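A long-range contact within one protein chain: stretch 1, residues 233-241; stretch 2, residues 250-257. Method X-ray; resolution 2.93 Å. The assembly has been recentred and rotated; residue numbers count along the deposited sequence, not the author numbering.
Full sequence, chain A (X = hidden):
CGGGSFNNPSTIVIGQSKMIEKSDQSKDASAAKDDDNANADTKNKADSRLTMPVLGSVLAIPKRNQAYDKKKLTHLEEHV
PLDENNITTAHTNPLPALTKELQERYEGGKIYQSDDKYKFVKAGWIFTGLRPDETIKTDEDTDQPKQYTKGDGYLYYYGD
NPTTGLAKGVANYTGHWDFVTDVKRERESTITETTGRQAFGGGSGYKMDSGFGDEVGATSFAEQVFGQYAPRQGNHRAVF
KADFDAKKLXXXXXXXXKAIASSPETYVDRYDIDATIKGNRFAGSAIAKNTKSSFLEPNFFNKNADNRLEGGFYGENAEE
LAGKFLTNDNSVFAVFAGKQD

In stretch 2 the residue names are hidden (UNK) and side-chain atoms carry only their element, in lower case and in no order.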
# COMPACT_ATOMS: atom_id res chain seq x y z
N GLN A 233 -12.05 1.86 -0.38
CA GLN A 233 -11.40 2.33 0.84
C GLN A 233 -11.76 3.78 1.16
O GLN A 233 -12.09 4.56 0.26
CB GLN A 233 -9.88 2.20 0.74
CG GLN A 233 -9.36 0.78 0.83
CD GLN A 233 -7.84 0.73 0.96
OE1 GLN A 233 -7.26 1.31 1.87
NE2 GLN A 233 -7.19 0.03 0.03
N GLY A 234 -11.69 4.13 2.44
CA GLY A 234 -11.88 5.51 2.85
C GLY A 234 -13.33 5.94 2.95
O GLY A 234 -13.62 7.14 3.03
N ASN A 235 -14.24 4.97 2.94
CA ASN A 235 -15.66 5.29 3.10
C ASN A 235 -16.16 5.00 4.52
O ASN A 235 -17.35 5.15 4.82
CB ASN A 235 -16.50 4.53 2.08
CG ASN A 235 -15.95 4.64 0.67
OD1 ASN A 235 -15.93 5.72 0.08
ND2 ASN A 235 -15.51 3.52 0.12
N HIS A 236 -15.24 4.60 5.39
CA HIS A 236 -15.59 4.30 6.77
C HIS A 236 -14.76 5.11 7.76
O HIS A 236 -13.56 4.87 7.95
CB HIS A 236 -15.51 2.79 7.02
CG HIS A 236 -16.33 1.99 6.06
ND1 HIS A 236 -15.88 1.64 4.81
CD2 HIS A 236 -17.60 1.53 6.15
CE1 HIS A 236 -16.83 0.97 4.18
NE2 HIS A 236 -17.88 0.89 4.97
N ARG A 237 -15.41 6.09 8.37
CA ARG A 237 -14.71 7.08 9.19
C ARG A 237 -14.74 6.71 10.66
O ARG A 237 -15.76 6.23 11.17
CB ARG A 237 -15.32 8.46 8.98
CG ARG A 237 -14.68 9.55 9.82
CD ARG A 237 -15.17 10.93 9.41
NE ARG A 237 -14.07 11.89 9.34
CZ ARG A 237 -13.95 12.96 10.11
NH1 ARG A 237 -14.89 13.24 11.02
NH2 ARG A 237 -12.91 13.77 9.97
N ALA A 238 -13.62 6.94 11.35
CA ALA A 238 -13.54 6.70 12.79
C ALA A 238 -13.09 7.98 13.48
O ALA A 238 -12.18 8.65 13.01
CB ALA A 238 -12.59 5.55 13.10
N VAL A 239 -13.75 8.32 14.59
CA VAL A 239 -13.35 9.47 15.38
C VAL A 239 -13.31 9.10 16.86
O VAL A 239 -14.18 8.38 17.34
CB VAL A 239 -14.28 10.68 15.15
CG1 VAL A 239 -14.76 11.26 16.47
CG2 VAL A 239 -13.58 11.74 14.31
N PHE A 240 -12.30 9.58 17.57
CA PHE A 240 -12.13 9.19 18.97
C PHE A 240 -11.80 10.37 19.87
O PHE A 240 -11.15 11.33 19.43
CB PHE A 240 -11.04 8.13 19.11
CG PHE A 240 -11.21 6.96 18.19
CD1 PHE A 240 -10.60 6.95 16.95
CD2 PHE A 240 -11.98 5.87 18.57
CE1 PHE A 240 -10.75 5.87 16.09
CE2 PHE A 240 -12.14 4.78 17.71
CZ PHE A 240 -11.53 4.78 16.47
N LYS A 241 -12.24 10.30 21.12
CA LYS A 241 -11.82 11.25 22.14
C LYS A 241 -11.27 10.49 23.33
O LYS A 241 -11.95 9.64 23.91
CB LYS A 241 -12.97 12.16 22.58
CG LYS A 241 -12.56 13.16 23.64
CD LYS A 241 -12.76 14.61 23.18
CE LYS A 241 -14.12 15.13 23.62
NZ LYS A 241 -14.33 14.78 25.07
N UNK A 250 -14.00 7.60 24.15
CA UNK A 250 -15.24 7.69 23.37
C UNK A 250 -14.98 7.81 21.88
O UNK A 250 -13.84 7.92 21.45
o UNK A 250 -15.30 9.81 24.53
c UNK A 250 -16.10 8.88 23.80
c UNK A 250 -17.26 8.42 24.67
N UNK A 251 -16.05 7.81 21.09
CA UNK A 251 -15.90 7.99 19.67
C UNK A 251 -17.05 7.46 18.83
O UNK A 251 -17.97 6.82 19.34
N UNK A 252 -16.98 7.73 17.53
CA UNK A 252 -18.05 7.38 16.62
C UNK A 252 -17.49 6.85 15.30
O UNK A 252 -16.52 7.39 14.76
c UNK A 252 -20.17 8.20 15.52
o UNK A 252 -19.35 9.17 17.59
c UNK A 252 -18.94 8.59 16.35
N UNK A 253 -18.10 5.78 14.79
CA UNK A 253 -17.75 5.23 13.49
C UNK A 253 -18.92 5.43 12.54
O UNK A 253 -20.04 5.02 12.83
c UNK A 253 -16.81 1.74 14.99
c UNK A 253 -16.81 3.27 14.90
c UNK A 253 -17.44 3.74 13.60
c UNK A 253 -15.41 3.83 15.05
N UNK A 254 -18.66 6.07 11.41
CA UNK A 254 -19.71 6.38 10.45
C UNK A 254 -19.34 5.87 9.07
O UNK A 254 -18.21 5.46 8.82
o UNK A 254 -18.95 8.62 11.07
c UNK A 254 -19.98 7.89 10.41
N UNK A 255 -20.32 5.89 8.17
CA UNK A 255 -20.09 5.44 6.80
C UNK A 255 -20.44 6.53 5.81
O UNK A 255 -21.48 7.19 5.93
c UNK A 255 -20.59 3.69 5.06
o UNK A 255 -20.62 3.15 7.42
c UNK A 255 -20.91 4.19 6.47
N UNK A 256 -19.56 6.73 4.84
CA UNK A 256 -19.84 7.64 3.74
C UNK A 256 -20.78 6.98 2.73
O UNK A 256 -20.45 5.95 2.14
n UNK A 256 -15.14 8.80 0.35
c UNK A 256 -17.54 9.09 0.95
c UNK A 256 -18.70 8.29 1.54
c UNK A 256 -18.54 8.06 3.03
c UNK A 256 -16.20 8.53 1.37
N UNK A 257 -21.96 7.57 2.57
CA UNK A 257 -22.86 7.26 1.48
C UNK A 257 -22.78 8.38 0.44
O UNK A 257 -22.66 9.55 0.80
c UNK A 257 -24.30 7.14 1.97
o UNK A 257 -24.69 4.59 4.34
c UNK A 257 -25.17 5.46 3.62
n UNK A 257 -26.32 5.30 2.97
c UNK A 257 -24.45 6.78 3.43

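Position 250 carries three side-chain atoms: a first carbon that bears one oxygen and one further carbon. The backbone N donates to Lys 241 O at 2.9 Å, and Lys 241 N donates back to the O of position 250 at 2.9 Å. The side-chain oxygen of position 250 lies 3.4 Å from Lys 241 O. Two unlike branches at CB fit threonine. The residue is Thr 250. Its OG1 adds a weak hydrogen bond to Lys 241 O at 3.4 Å.

Position 251 has no side-chain atoms. Its CA lies 2.9 Å from Val 239 O and 4.0 Å from Phe 240 CA. A CB built here would clash with Val 239 O at 2.2 Å and sit tight against Phe 240 CD2 at 3.1 Å. The backbone angles, phi 158° and psi 174°, also call for glycine. The residue is Gly 251.

Position 252 again has a first carbon bearing one oxygen and one carbon. The side chain comes no nearer to stretch 1 than 4.9 Å, from CB of position 252 to Val 239 O, so the backbone makes the contact. Its N donates to Val 239 O, and its O accepts from Val 239 N, both at 2.9 Å. The branching gives Thr 252. Its OG1 is hydrogen-bonded elsewhere in the structure.

Position 253 has four carbons, forked at the second, and no heteroatom. The end of the side chain bends nearer to stretch 1 and meets Ala 238 and Phe 240. A fork beyond CB means leucine rather than isoleucine. The residue is Leu 253. CD2 lies 3.8 Å from Ala 238 CB and 4.2 Å from Phe 240 CZ.

Position 254 has one carbon followed by one oxygen. Its backbone pairs with Arg 237 in both directions: N to Arg 237 O and O to Arg 237 N, each 2.9 Å. The short polar side chain is that of serine, Ser 254. Its OG is 4.2 Å from Arg 237 CB, a loose contact.

Position 255 has a first carbon bearing one oxygen and one carbon. The oxygen approaches the ring of His 236. This is Thr 255, with OG1 3.7 Å from His 236 CD2. That oxygen has its hydrogen bond elsewhere in the structure.

Position 256 has four carbons in a row ending in nitrogen. The chain reaches Gly 234 and Asn 235. This is the pattern of lysine. The residue is Lys 256. Its N donates to Asn 235 O at 2.7 Å, and its CE lies 3.1 Å from Asn 235 OD1.

Position 257 has three carbons, the third bearing one oxygen and one nitrogen. An amide on a side chain of this length gives Gln 257. It points away and makes no contact with stretch 1.

The contact is an antiparallel strand pair. Paired hydrogen bonds at Arg 237, Val 239 and Lys 241 set the register. Between them, Leu 253 packs with Ala 238 and Phe 240 on one face, while Gly 251 allows a close approach to Phe 240. Together the stretches bury 614 Å².

Stretch 2 (250-257) TGTLSTKQ
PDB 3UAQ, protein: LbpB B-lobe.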